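Local atomic coordinates of putative sugar ABC transporter, substrate-binding protein (Clostridium phytofermentans, PDB entry 4WZZ), a protein that binds L-rhamnose and probably serves as the sugar-binding component of an ABC transporter. Residues Ile59-Ala64 with Gln70-Gly75; Glu74-Val79 with Cys114-Ala119; Asp169-Ile174 with Val243-Thr248; Ala254-Leu259 with Val268-Leu273; Asn106-Gly111 with Gln135-Leu140. One frame throughout, in Å; residues are numbered along the deposited sequence.

Interaction 1. Residues Ile59-Ala64 with Gln70-Gly75; sequences IIVKSA and QKESEG. With RAM (alpha-L-rhamnopyranose), chain B.
Val61 lies against Glu72 and Ser73 on the first turns of helix 67-82. This is van der Waals packing, with a methyl beside the Glu72 carboxylate. Val61 CG1 is 3.5 Å from Glu72 OE2 and 4.0 Å from Ser73 CB. The side chains of Val61 and Glu72 run alongside each other, pointing opposite ways. Two residues earlier, at the end of strand 56-60, Ile59 packs on Ser73. Its CG1 is anti to the backbone N (chi1 -180°), which carries CD1 to within 4.1 Å of Ser73 CA.

The polar part runs partly through water. Glu72 has an extended chain, with CG anti to its own N (chi1 -177°). This brings the carboxylate past Val61, where one water lies 2.7 Å from Glu72 OE2. The same water makes a weak bond with the backbone N of Lys62. A second water bridges Ser63 O and, weakly, Gln70 NE2. Ser73 OG turns back to Asn69 O in its own helix.

The third part is the sugar. The extended chain of Lys62 leads away from the helix to alpha-L-rhamnopyranose. Lys62 NZ donates to O2 of the sugar at 2.9 Å, and weakly to O3 at 3.0 Å. Asn192 OD1 also takes a hydrogen bond from this amine. Glu72 OE1 lies close to Asp143 OD2, which binds the sugar too.

The chemistry is therefore split. Van der Waals packing of Ile59 and Val61 joins the end of the strand to the helix within the beta-alpha-beta unit of 56-60, 67-82 and 86-90. Just beyond, charge takes over and the lysine grips two adjacent sugar hydroxyls.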
# COMPACT_ATOMS: atom_id res chain seq x y z
N ILE A 59 -5.49 0.50 -15.22
CA ILE A 59 -4.88 0.53 -13.90
C ILE A 59 -3.41 0.25 -14.06
O ILE A 59 -3.01 -0.70 -14.73
CB ILE A 59 -5.52 -0.46 -12.89
CG1 ILE A 59 -4.81 -0.32 -11.53
CG2 ILE A 59 -5.53 -1.88 -13.46
CD1 ILE A 59 -5.53 -0.99 -10.38
N ILE A 60 -2.60 1.13 -13.48
CA ILE A 60 -1.16 1.03 -13.53
C ILE A 60 -0.69 0.82 -12.11
O ILE A 60 -0.76 1.74 -11.29
CB ILE A 60 -0.53 2.30 -14.11
CG1 ILE A 60 -1.04 2.51 -15.54
CG2 ILE A 60 0.98 2.15 -14.12
CD1 ILE A 60 -0.66 3.88 -16.14
N VAL A 61 -0.30 -0.40 -11.79
CA VAL A 61 0.13 -0.68 -10.43
C VAL A 61 1.60 -0.24 -10.26
O VAL A 61 2.19 0.26 -11.20
CB VAL A 61 -0.04 -2.18 -10.09
CG1 VAL A 61 -1.49 -2.57 -10.17
CG2 VAL A 61 0.78 -3.05 -11.01
N LYS A 62 2.17 -0.40 -9.08
CA LYS A 62 3.55 0.03 -8.87
C LYS A 62 4.53 -0.78 -9.72
O LYS A 62 5.45 -0.24 -10.31
CB LYS A 62 3.96 -0.15 -7.42
CG LYS A 62 3.52 0.88 -6.42
CD LYS A 62 4.35 0.67 -5.12
CE LYS A 62 4.03 1.69 -4.08
NZ LYS A 62 4.78 1.41 -2.83
N SER A 63 4.35 -2.09 -9.76
CA SER A 63 5.35 -2.95 -10.37
C SER A 63 4.91 -4.39 -10.57
O SER A 63 4.00 -4.88 -9.90
CB SER A 63 6.63 -2.96 -9.53
OG SER A 63 6.38 -3.49 -8.22
N ALA A 64 5.60 -5.04 -11.50
CA ALA A 64 5.49 -6.49 -11.71
C ALA A 64 6.10 -7.26 -10.55
O ALA A 64 6.90 -6.73 -9.80
CB ALA A 64 6.21 -6.87 -12.99
N GLN A 70 -1.06 -7.64 -7.92
CA GLN A 70 -1.95 -8.46 -8.73
C GLN A 70 -3.35 -8.58 -8.12
O GLN A 70 -4.35 -8.64 -8.85
CB GLN A 70 -1.31 -9.83 -8.94
CG GLN A 70 -0.08 -9.68 -9.79
CD GLN A 70 0.84 -10.91 -9.77
OE1 GLN A 70 0.38 -12.04 -9.94
NE2 GLN A 70 2.13 -10.68 -9.58
N LYS A 71 -3.43 -8.63 -6.80
CA LYS A 71 -4.73 -8.72 -6.14
C LYS A 71 -5.47 -7.40 -6.27
O LYS A 71 -6.69 -7.38 -6.45
CB LYS A 71 -4.57 -9.14 -4.67
CG LYS A 71 -4.10 -10.62 -4.56
CD LYS A 71 -3.65 -10.99 -3.20
CE LYS A 71 -2.83 -12.32 -3.21
NZ LYS A 71 -3.53 -13.42 -3.94
N GLU A 72 -4.72 -6.30 -6.18
CA GLU A 72 -5.28 -4.97 -6.38
C GLU A 72 -5.85 -4.83 -7.78
O GLU A 72 -6.98 -4.37 -7.98
CB GLU A 72 -4.14 -3.98 -6.16
CG GLU A 72 -4.48 -2.51 -6.23
CD GLU A 72 -3.23 -1.71 -6.01
OE1 GLU A 72 -3.02 -1.24 -4.87
OE2 GLU A 72 -2.39 -1.64 -6.93
N SER A 73 -5.08 -5.23 -8.77
CA SER A 73 -5.52 -5.09 -10.15
C SER A 73 -6.68 -6.05 -10.47
O SER A 73 -7.57 -5.70 -11.25
CB SER A 73 -4.33 -5.25 -11.11
OG SER A 73 -3.76 -6.54 -11.01
N GLU A 74 -6.69 -7.23 -9.85
CA GLU A 74 -7.79 -8.18 -10.00
C GLU A 74 -9.12 -7.58 -9.52
O GLU A 74 -10.15 -7.69 -10.20
CB GLU A 74 -7.48 -9.44 -9.18
CG GLU A 74 -8.64 -10.43 -9.05
CD GLU A 74 -8.40 -11.46 -7.93
OE1 GLU A 74 -7.27 -11.99 -7.82
OE2 GLU A 74 -9.35 -11.73 -7.14
N GLY A 75 -9.08 -6.95 -8.35
CA GLY A 75 -10.26 -6.35 -7.76
C GLY A 75 -10.76 -5.20 -8.61
O GLY A 75 -11.96 -4.98 -8.73
C1 RAM B . 3.72 -3.42 -1.36
C2 RAM B . 3.52 -2.16 -2.19
C3 RAM B . 2.19 -1.47 -1.89
C4 RAM B . 1.96 -1.33 -0.39
C5 RAM B . 2.16 -2.67 0.31
C6 RAM B . 2.04 -2.55 1.82
O1 RAM B . 2.86 -4.40 -1.83
O2 RAM B . 4.60 -1.33 -1.88
O3 RAM B . 2.22 -0.21 -2.56
O4 RAM B . 0.66 -0.83 -0.15
O5 RAM B . 3.42 -3.21 0.01
O HOH W 1 0.20 -0.94 -6.42
O HOH W 2 2.54 -7.30 -9.95

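Interaction 2. Residues Glu74-Val79 with Cys114-Ala119; sequences EGYKQV and CIAIAA
Tyr76 makes a small buried van der Waals contact with Ala116 and Cys114, where helix 67-82 packs on strand 114-117 of the larger sheet. The tyrosine is the one helix residue of 74-79 that touches this strand. The backbones are well apart, with 9.2 Å between Tyr76 CA and Ala116 CA, and the long ring spans the gap. Tyr76 CG is anti to the backbone N (chi1 -170°), and this throws the ring outward from the helix to the sheet.

The far end of the ring does the touching. Ala116 CB lies 3.7 Å from Tyr76 CE1 and 3.8 Å from Tyr76 CZ. It approaches the ring obliquely. The small methyl lets the phenol end come close to the strand. Cys114 is two residues back, and its side chain also starts toward the helix. Its SG is 4.2 Å from Tyr76 OH. The hydroxyl is buried, and its hydrogen bond is with Ser310 OG.

Ser310 belongs to helix 299-315, so Tyr76 also links two helices on this side of the sheet. The ring touches Tyr57 and Ile59 on strand 56-60, which lies between strands 86-90 and 114-117.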
# COMPACT_ATOMS: atom_id res chain seq x y z
N GLU A 74 -6.69 -7.23 -9.85
CA GLU A 74 -7.79 -8.18 -10.00
C GLU A 74 -9.12 -7.58 -9.52
O GLU A 74 -10.15 -7.69 -10.20
CB GLU A 74 -7.48 -9.44 -9.18
CG GLU A 74 -8.64 -10.43 -9.05
CD GLU A 74 -8.40 -11.46 -7.93
OE1 GLU A 74 -7.27 -11.99 -7.82
OE2 GLU A 74 -9.35 -11.73 -7.14
N GLY A 75 -9.08 -6.95 -8.35
CA GLY A 75 -10.26 -6.35 -7.76
C GLY A 75 -10.76 -5.20 -8.61
O GLY A 75 -11.96 -4.98 -8.73
N TYR A 76 -9.83 -4.45 -9.20
CA TYR A 76 -10.17 -3.31 -10.04
C TYR A 76 -10.85 -3.81 -11.32
O TYR A 76 -11.94 -3.35 -11.70
CB TYR A 76 -8.91 -2.51 -10.39
CG TYR A 76 -9.20 -1.18 -11.06
CD1 TYR A 76 -9.41 -0.04 -10.31
CD2 TYR A 76 -9.26 -1.08 -12.44
CE1 TYR A 76 -9.69 1.18 -10.93
CE2 TYR A 76 -9.53 0.11 -13.07
CZ TYR A 76 -9.74 1.24 -12.30
OH TYR A 76 -10.02 2.42 -12.96
N LYS A 77 -10.21 -4.77 -11.97
CA LYS A 77 -10.71 -5.35 -13.20
C LYS A 77 -12.08 -5.99 -12.98
O LYS A 77 -12.99 -5.85 -13.80
CB LYS A 77 -9.72 -6.37 -13.75
CG LYS A 77 -10.25 -7.18 -14.94
CD LYS A 77 -9.21 -8.18 -15.37
CE LYS A 77 -9.72 -9.09 -16.49
NZ LYS A 77 -8.80 -9.13 -17.66
N GLN A 78 -12.24 -6.68 -11.86
CA GLN A 78 -13.48 -7.40 -11.61
C GLN A 78 -14.67 -6.45 -11.63
O GLN A 78 -15.69 -6.71 -12.29
CB GLN A 78 -13.38 -8.14 -10.28
CG GLN A 78 -14.45 -9.17 -10.09
CD GLN A 78 -15.71 -8.58 -9.50
OE1 GLN A 78 -16.81 -8.74 -10.04
NE2 GLN A 78 -15.55 -7.89 -8.38
N VAL A 79 -14.54 -5.32 -10.94
CA VAL A 79 -15.64 -4.36 -10.85
C VAL A 79 -15.87 -3.62 -12.17
O VAL A 79 -17.02 -3.44 -12.60
CB VAL A 79 -15.43 -3.36 -9.68
CG1 VAL A 79 -16.37 -2.16 -9.78
CG2 VAL A 79 -15.65 -4.06 -8.34
N CYS A 114 -9.96 6.52 -18.49
CA CYS A 114 -9.60 6.71 -17.10
C CYS A 114 -8.30 5.98 -16.81
O CYS A 114 -8.06 4.91 -17.36
CB CYS A 114 -10.73 6.17 -16.22
SG CYS A 114 -10.43 6.32 -14.45
N ILE A 115 -7.46 6.61 -16.00
CA ILE A 115 -6.24 5.98 -15.49
C ILE A 115 -6.30 5.98 -13.96
O ILE A 115 -6.56 7.00 -13.34
CB ILE A 115 -4.98 6.74 -15.96
CG1 ILE A 115 -4.80 6.55 -17.47
CG2 ILE A 115 -3.71 6.28 -15.21
CD1 ILE A 115 -3.68 7.36 -18.04
N ALA A 116 -6.08 4.80 -13.37
CA ALA A 116 -5.96 4.67 -11.93
C ALA A 116 -4.53 4.25 -11.68
O ALA A 116 -4.09 3.24 -12.20
CB ALA A 116 -6.92 3.60 -11.40
N ILE A 117 -3.80 5.03 -10.88
CA ILE A 117 -2.38 4.77 -10.72
C ILE A 117 -1.90 4.74 -9.27
O ILE A 117 -2.30 5.55 -8.44
CB ILE A 117 -1.57 5.77 -11.55
CG1 ILE A 117 -0.08 5.43 -11.47
CG2 ILE A 117 -1.87 7.21 -11.13
CD1 ILE A 117 0.71 5.94 -12.67
N ALA A 118 -1.05 3.75 -8.99
CA ALA A 118 -0.36 3.61 -7.71
C ALA A 118 1.06 4.11 -7.91
O ALA A 118 1.89 3.43 -8.54
CB ALA A 118 -0.35 2.16 -7.27
N ALA A 119 1.32 5.32 -7.42
CA ALA A 119 2.50 6.07 -7.81
C ALA A 119 3.80 5.56 -7.24
O ALA A 119 3.90 5.28 -6.04
CB ALA A 119 2.33 7.56 -7.41

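Interaction 3. Residues Asp169-Ile174 with Val243-Thr248; sequences DAILDI and VICAPT. With RAM (alpha-L-rhamnopyranose), chain B.
Ile171 and Ile174 both have CG1 anti to the carbonyl carbon (chi1 -67° and -65°), and Val243 has CG1 anti to its backbone N. The isoleucine torsion is shared; position on the helix decides which branch faces the strand. Ile171 uses its CG1 arm. Its CG1 meets Val243 CG1 at 4.1 Å, and the two side chains cross obliquely. Further along the same arm, Ile171 CD1 reaches Cys245 CB at 3.9 Å. Ile174 uses its CG2 branch instead, which meets Val243 CG2 at 4.1 Å. Here the side chains lie roughly perpendicular. Val243 thus presents one methyl to each isoleucine.

The contact is wholly apolar. Trp181 of strand 179-185 adjoins Ile171, Val243 and Cys245. Ile174 also reaches Lys269 and Thr271 on strand 269-272.

The helix and strand segments run nearly antiparallel, at 160°, with 9.3 Å between their axes. Past the strand, Pro247 centres an inverse gamma turn. Thr248 follows as N-cap of helix 249-261, with OG1 accepting from Gly251 N. Thr248 CA is 3.4 Å from O5 of the rhamnose. A helix packed on a parallel sheet, with the ligand at the strand's C-terminal end, is typical of the lobes of periplasmic sugar-binding proteins.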
# COMPACT_ATOMS: atom_id res chain seq x y z
N ASP A 169 2.82 1.07 17.83
CA ASP A 169 2.36 0.31 18.99
C ASP A 169 2.83 -1.14 18.89
O ASP A 169 3.20 -1.73 19.91
CB ASP A 169 0.84 0.39 19.14
CG ASP A 169 0.36 1.76 19.65
OD1 ASP A 169 1.17 2.48 20.27
OD2 ASP A 169 -0.82 2.12 19.42
N ALA A 170 2.86 -1.70 17.68
CA ALA A 170 3.40 -3.03 17.49
C ALA A 170 4.86 -3.11 17.86
O ALA A 170 5.28 -4.01 18.59
CB ALA A 170 3.21 -3.50 16.04
N ILE A 171 5.65 -2.15 17.40
CA ILE A 171 7.07 -2.15 17.74
C ILE A 171 7.26 -2.05 19.26
O ILE A 171 8.07 -2.77 19.84
CB ILE A 171 7.82 -1.02 17.01
CG1 ILE A 171 7.83 -1.28 15.49
CG2 ILE A 171 9.23 -0.90 17.53
CD1 ILE A 171 7.84 0.01 14.68
N LEU A 172 6.50 -1.17 19.89
CA LEU A 172 6.63 -0.95 21.32
C LEU A 172 6.33 -2.25 22.08
O LEU A 172 6.99 -2.59 23.05
CB LEU A 172 5.70 0.17 21.77
CG LEU A 172 5.78 0.50 23.27
CD1 LEU A 172 7.15 1.07 23.62
CD2 LEU A 172 4.68 1.47 23.66
N ASP A 173 5.29 -2.95 21.64
CA ASP A 173 4.87 -4.20 22.26
C ASP A 173 5.89 -5.29 22.04
O ASP A 173 6.41 -5.90 22.98
CB ASP A 173 3.52 -4.62 21.67
CG ASP A 173 3.02 -5.94 22.20
OD1 ASP A 173 3.28 -6.26 23.39
OD2 ASP A 173 2.36 -6.67 21.44
N ILE A 174 6.20 -5.54 20.77
CA ILE A 174 7.04 -6.66 20.39
C ILE A 174 8.49 -6.52 20.89
O ILE A 174 9.15 -7.52 21.18
CB ILE A 174 6.97 -6.84 18.85
CG1 ILE A 174 5.55 -7.22 18.44
CG2 ILE A 174 7.97 -7.85 18.39
CD1 ILE A 174 5.27 -6.98 16.94
N VAL A 243 13.60 -5.25 16.60
CA VAL A 243 12.47 -5.34 15.70
C VAL A 243 12.83 -4.72 14.35
O VAL A 243 13.42 -3.63 14.28
CB VAL A 243 11.23 -4.58 16.24
CG1 VAL A 243 10.04 -4.78 15.32
CG2 VAL A 243 10.90 -5.02 17.66
N ILE A 244 12.44 -5.43 13.29
CA ILE A 244 12.42 -4.89 11.94
C ILE A 244 10.95 -4.61 11.59
O ILE A 244 10.10 -5.46 11.75
CB ILE A 244 13.05 -5.84 10.91
CG1 ILE A 244 14.56 -6.01 11.20
CG2 ILE A 244 12.87 -5.31 9.49
CD1 ILE A 244 15.21 -7.14 10.39
N CYS A 245 10.69 -3.38 11.16
CA CYS A 245 9.37 -2.98 10.71
C CYS A 245 9.45 -2.83 9.21
O CYS A 245 10.20 -1.99 8.70
CB CYS A 245 8.94 -1.68 11.37
SG CYS A 245 7.32 -1.17 10.73
N ALA A 246 8.71 -3.67 8.48
CA ALA A 246 8.74 -3.70 7.02
C ALA A 246 7.36 -3.33 6.44
O ALA A 246 6.49 -4.21 6.23
CB ALA A 246 9.17 -5.12 6.54
N PRO A 247 7.12 -2.03 6.18
CA PRO A 247 5.79 -1.62 5.69
C PRO A 247 5.66 -1.80 4.17
O PRO A 247 5.37 -0.86 3.42
CB PRO A 247 5.73 -0.14 6.07
CG PRO A 247 7.18 0.29 5.93
CD PRO A 247 7.94 -0.87 6.54
N THR A 248 5.88 -3.04 3.74
CA THR A 248 5.82 -3.43 2.34
C THR A 248 5.63 -4.94 2.31
O THR A 248 6.30 -5.67 3.04
CB THR A 248 7.12 -3.09 1.55
OG1 THR A 248 7.31 -4.08 0.53
CG2 THR A 248 8.34 -3.06 2.47
C1 RAM B . 3.72 -3.42 -1.36
C2 RAM B . 3.52 -2.16 -2.19
C3 RAM B . 2.19 -1.47 -1.89
C4 RAM B . 1.96 -1.33 -0.39
C5 RAM B . 2.16 -2.67 0.31
C6 RAM B . 2.04 -2.55 1.82
O1 RAM B . 2.86 -4.40 -1.83
O2 RAM B . 4.60 -1.33 -1.88
O3 RAM B . 2.22 -0.21 -2.56
O4 RAM B . 0.66 -0.83 -0.15
O5 RAM B . 3.42 -3.21 0.01

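Interaction 4. Residues Ala254-Leu259 with Val268-Leu273; sequences AAAKVL and VKLTGL
Leu270 packs tightly against Ala255 and Ala256, and this is the close end of the contact. With CG anti to the backbone N (chi1 179°), the two methyls of Leu270 are carried to the helix. There they divide the work. Leu270 CD1 rests on Ala255 CB at 3.9 Å. Leu270 CD2 presses closer, at 3.6 Å from Ala256 CB and 3.5 Å from Ala256 N. The small alanines let the leucine approach the helix backbone itself.

Helix 249-261 and strand 269-272 are the last two elements of a beta-alpha-beta unit that starts with strand 243-246. The segments run almost antiparallel, at 172°, with 9.3 Å between their axes. Strand 269-272 is an outermost strand of the four-stranded parallel sheet in this lobe.

The packing is wider at Leu259. Its CD1 lies 3.7 Å from Val268 O and 4.1 Å from Leu270 CB. Its CD2 meets Val268 CG1 at 4.1 Å, with one side chain set nearly square across the other. Ser290 also touches Leu259 and Leu270.

The more open positions face away from this interface. Lys257 starts from the far side of the helix, is partly exposed, and forms a salt bridge with Asp261. Lys269 points off the other face of the strand, also partly exposed. Its NZ donates to Ser265 O and His289 O.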
# COMPACT_ATOMS: atom_id res chain seq x y z
N ALA A 254 10.33 -11.06 2.60
CA ALA A 254 11.75 -11.28 2.37
C ALA A 254 12.50 -11.28 3.69
O ALA A 254 13.33 -12.16 3.92
CB ALA A 254 12.32 -10.21 1.43
N ALA A 255 12.20 -10.31 4.56
CA ALA A 255 12.85 -10.26 5.86
C ALA A 255 12.52 -11.53 6.66
O ALA A 255 13.38 -12.08 7.36
CB ALA A 255 12.38 -9.02 6.61
N ALA A 256 11.27 -11.97 6.59
CA ALA A 256 10.90 -13.20 7.31
C ALA A 256 11.74 -14.39 6.87
O ALA A 256 12.19 -15.22 7.71
CB ALA A 256 9.44 -13.49 7.12
N LYS A 257 11.95 -14.50 5.57
CA LYS A 257 12.73 -15.59 5.00
C LYS A 257 14.16 -15.55 5.51
O LYS A 257 14.71 -16.56 5.93
CB LYS A 257 12.70 -15.52 3.47
CG LYS A 257 13.54 -16.59 2.78
CD LYS A 257 13.11 -18.01 3.14
CE LYS A 257 13.54 -19.05 2.09
NZ LYS A 257 15.01 -19.13 1.89
N VAL A 258 14.75 -14.36 5.51
CA VAL A 258 16.11 -14.17 6.01
C VAL A 258 16.21 -14.50 7.50
O VAL A 258 17.11 -15.22 7.92
CB VAL A 258 16.61 -12.71 5.73
CG1 VAL A 258 17.93 -12.44 6.43
CG2 VAL A 258 16.73 -12.46 4.23
N LEU A 259 15.28 -14.00 8.31
CA LEU A 259 15.36 -14.26 9.76
C LEU A 259 15.19 -15.75 10.03
O LEU A 259 15.85 -16.30 10.92
CB LEU A 259 14.29 -13.47 10.51
CG LEU A 259 14.44 -11.95 10.47
CD1 LEU A 259 13.28 -11.34 11.24
CD2 LEU A 259 15.80 -11.49 11.01
N VAL A 268 15.24 -11.61 16.88
CA VAL A 268 14.85 -10.42 16.15
C VAL A 268 13.45 -10.66 15.66
O VAL A 268 13.18 -11.64 14.95
CB VAL A 268 15.76 -10.17 14.92
CG1 VAL A 268 15.31 -8.93 14.16
CG2 VAL A 268 17.22 -10.05 15.35
N LYS A 269 12.55 -9.77 16.06
CA LYS A 269 11.17 -9.90 15.69
C LYS A 269 10.86 -8.97 14.52
O LYS A 269 11.62 -8.05 14.17
CB LYS A 269 10.26 -9.61 16.87
CG LYS A 269 10.41 -10.59 18.05
CD LYS A 269 10.12 -12.03 17.60
CE LYS A 269 10.02 -12.99 18.73
NZ LYS A 269 9.69 -14.34 18.22
N LEU A 270 9.74 -9.27 13.88
CA LEU A 270 9.37 -8.66 12.62
C LEU A 270 7.91 -8.25 12.67
O LEU A 270 7.07 -9.00 13.12
CB LEU A 270 9.56 -9.68 11.50
CG LEU A 270 9.22 -9.26 10.07
CD1 LEU A 270 10.10 -8.11 9.62
CD2 LEU A 270 9.37 -10.46 9.15
N THR A 271 7.62 -7.04 12.21
CA THR A 271 6.25 -6.63 11.94
C THR A 271 6.24 -5.74 10.70
O THR A 271 7.27 -5.54 10.04
CB THR A 271 5.57 -5.97 13.16
OG1 THR A 271 4.16 -5.86 12.94
CG2 THR A 271 6.15 -4.60 13.44
N GLY A 272 5.06 -5.26 10.35
CA GLY A 272 4.91 -4.49 9.13
C GLY A 272 3.58 -4.69 8.45
O GLY A 272 2.56 -4.94 9.10
N LEU A 273 3.62 -4.59 7.12
CA LEU A 273 2.43 -4.64 6.26
C LEU A 273 2.62 -5.80 5.30
O LEU A 273 3.42 -5.72 4.38
CB LEU A 273 2.28 -3.30 5.52
CG LEU A 273 2.16 -2.09 6.45
CD1 LEU A 273 2.08 -0.80 5.64
CD2 LEU A 273 0.96 -2.23 7.43

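Interaction 5. Residues Asn106-Gly111 with Gln135-Leu140; sequences NAISQG and QGIHVL
Ile108 and Ile137 form the apolar part of this contact. The CD1 methyl of Ile137 does the touching. It lies 4.1 Å from Ile108 CG1 and also 4.1 Å from Ile108 CA, so it sits against the helix backbone as well as the side chain. Ile137 has CG1 anti to its carbonyl carbon (chi1 -57°) and CD1 extended beyond it. This carries the methyl across to helix 97-110. Ala132 of helix 126-134 touches both isoleucines, and Ile115 of strand 114-117 lies beside Ile137.

A looser contact lies on the exposed side. The other branch of Ile108, CG2, is 4.3 Å from Gln135 CG. Only the aliphatic part of the glutamine is used here. Its NE2 makes a weak hydrogen bond with Glu131 of the preceding helix 126-134.

Backbone bonds shape the two chain turns. Gly111 closes helix 97-110 in a Schellman motif, with the tight-turn bond from Gly111 N to Ile108 O at 2.8 Å. A separate, weak bond runs from Gly111 N to Ala107 O at 3.2 Å. Gly136 ends helix 126-134 likewise, with Gly136 N bonded to Lys133 O and Ile137 N to Ala132 O. Both glycines have positive phi, which favours that residue.

The contact across the segments is thus thin and hydrophobic. The backbone bonds described here end the helices, while dispersion and the hydrophobic effect join helix 97-110 to the turn leading into strand 138-142.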
# COMPACT_ATOMS: atom_id res chain seq x y z
N ASN A 106 1.61 4.62 -22.68
CA ASN A 106 0.92 3.56 -23.40
C ASN A 106 -0.60 3.71 -23.23
O ASN A 106 -1.35 3.56 -24.18
CB ASN A 106 1.34 2.18 -22.91
CG ASN A 106 2.68 1.72 -23.50
OD1 ASN A 106 3.27 2.39 -24.36
ND2 ASN A 106 3.15 0.57 -23.04
N ALA A 107 -1.03 4.01 -22.01
CA ALA A 107 -2.45 4.17 -21.75
C ALA A 107 -3.02 5.32 -22.56
O ALA A 107 -4.09 5.19 -23.17
CB ALA A 107 -2.71 4.38 -20.26
N ILE A 108 -2.32 6.45 -22.58
CA ILE A 108 -2.78 7.60 -23.36
C ILE A 108 -2.90 7.20 -24.82
O ILE A 108 -3.92 7.45 -25.47
CB ILE A 108 -1.81 8.79 -23.23
CG1 ILE A 108 -1.81 9.34 -21.80
CG2 ILE A 108 -2.23 9.89 -24.15
CD1 ILE A 108 -0.66 10.28 -21.51
N SER A 109 -1.86 6.54 -25.33
CA SER A 109 -1.80 6.09 -26.72
C SER A 109 -2.98 5.18 -27.07
O SER A 109 -3.42 5.15 -28.21
CB SER A 109 -0.48 5.34 -26.95
OG SER A 109 -0.39 4.86 -28.28
N GLN A 110 -3.46 4.40 -26.11
CA GLN A 110 -4.58 3.50 -26.35
C GLN A 110 -5.92 4.24 -26.31
O GLN A 110 -6.95 3.69 -26.68
CB GLN A 110 -4.58 2.39 -25.31
CG GLN A 110 -3.42 1.45 -25.42
CD GLN A 110 -3.46 0.38 -24.35
OE1 GLN A 110 -4.53 -0.03 -23.91
NE2 GLN A 110 -2.28 -0.06 -23.92
N GLY A 111 -5.90 5.49 -25.84
CA GLY A 111 -7.10 6.30 -25.82
C GLY A 111 -8.09 5.87 -24.74
O GLY A 111 -9.31 5.90 -24.94
N GLN A 135 -5.83 15.35 -22.50
CA GLN A 135 -6.48 14.55 -23.53
C GLN A 135 -7.88 14.12 -23.10
O GLN A 135 -8.54 13.33 -23.80
CB GLN A 135 -5.65 13.30 -23.85
CG GLN A 135 -4.34 13.60 -24.55
CD GLN A 135 -4.56 14.31 -25.87
OE1 GLN A 135 -5.42 13.93 -26.66
NE2 GLN A 135 -3.78 15.35 -26.11
N GLY A 136 -8.33 14.61 -21.95
CA GLY A 136 -9.65 14.30 -21.45
C GLY A 136 -9.73 13.04 -20.61
O GLY A 136 -10.82 12.53 -20.34
N ILE A 137 -8.59 12.53 -20.18
CA ILE A 137 -8.58 11.32 -19.35
C ILE A 137 -8.70 11.61 -17.85
O ILE A 137 -7.95 12.40 -17.29
CB ILE A 137 -7.30 10.51 -19.61
CG1 ILE A 137 -7.21 10.18 -21.10
CG2 ILE A 137 -7.29 9.24 -18.73
CD1 ILE A 137 -5.92 9.48 -21.54
N HIS A 138 -9.67 10.96 -17.21
CA HIS A 138 -9.83 11.06 -15.77
C HIS A 138 -8.66 10.36 -15.10
O HIS A 138 -8.41 9.20 -15.37
CB HIS A 138 -11.12 10.38 -15.32
CG HIS A 138 -12.36 11.05 -15.85
ND1 HIS A 138 -13.00 12.06 -15.17
CD2 HIS A 138 -13.07 10.83 -16.98
CE1 HIS A 138 -14.04 12.46 -15.88
NE2 HIS A 138 -14.11 11.73 -16.98
N VAL A 139 -7.97 11.06 -14.21
CA VAL A 139 -6.89 10.42 -13.45
C VAL A 139 -7.28 10.24 -11.98
O VAL A 139 -7.65 11.21 -11.31
CB VAL A 139 -5.58 11.19 -13.54
CG1 VAL A 139 -4.49 10.48 -12.71
CG2 VAL A 139 -5.14 11.33 -14.99
N LEU A 140 -7.18 9.01 -11.51
CA LEU A 140 -7.44 8.64 -10.12
C LEU A 140 -6.17 7.96 -9.61
O LEU A 140 -5.42 7.39 -10.39
CB LEU A 140 -8.62 7.67 -10.07
CG LEU A 140 -9.00 6.99 -8.77
CD1 LEU A 140 -10.49 6.79 -8.69
CD2 LEU A 140 -8.27 5.65 -8.63

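Overall arrangement
From the N terminus, interaction 1 closes a short loop between strand 56-60 and helix 67-82. Interaction 2 begins on the same helix, sharing Glu74 and Gly75, and reaches strand 114-117. Interaction 5 crosses it, since 106-111 falls inside the span of interaction 2 and 135-140 beyond it. All three reach one sheet, where strands 56-60, 114-117 and 138-142 are neighbours. Interaction 3 then closes a long loop in the other lobe, and interaction 4 follows in series on the adjacent strand 269-272. Interactions 1 and 3 have centres about 26 Å apart on opposite sides of the chain's centre. Both touch the rhamnose between the lobes.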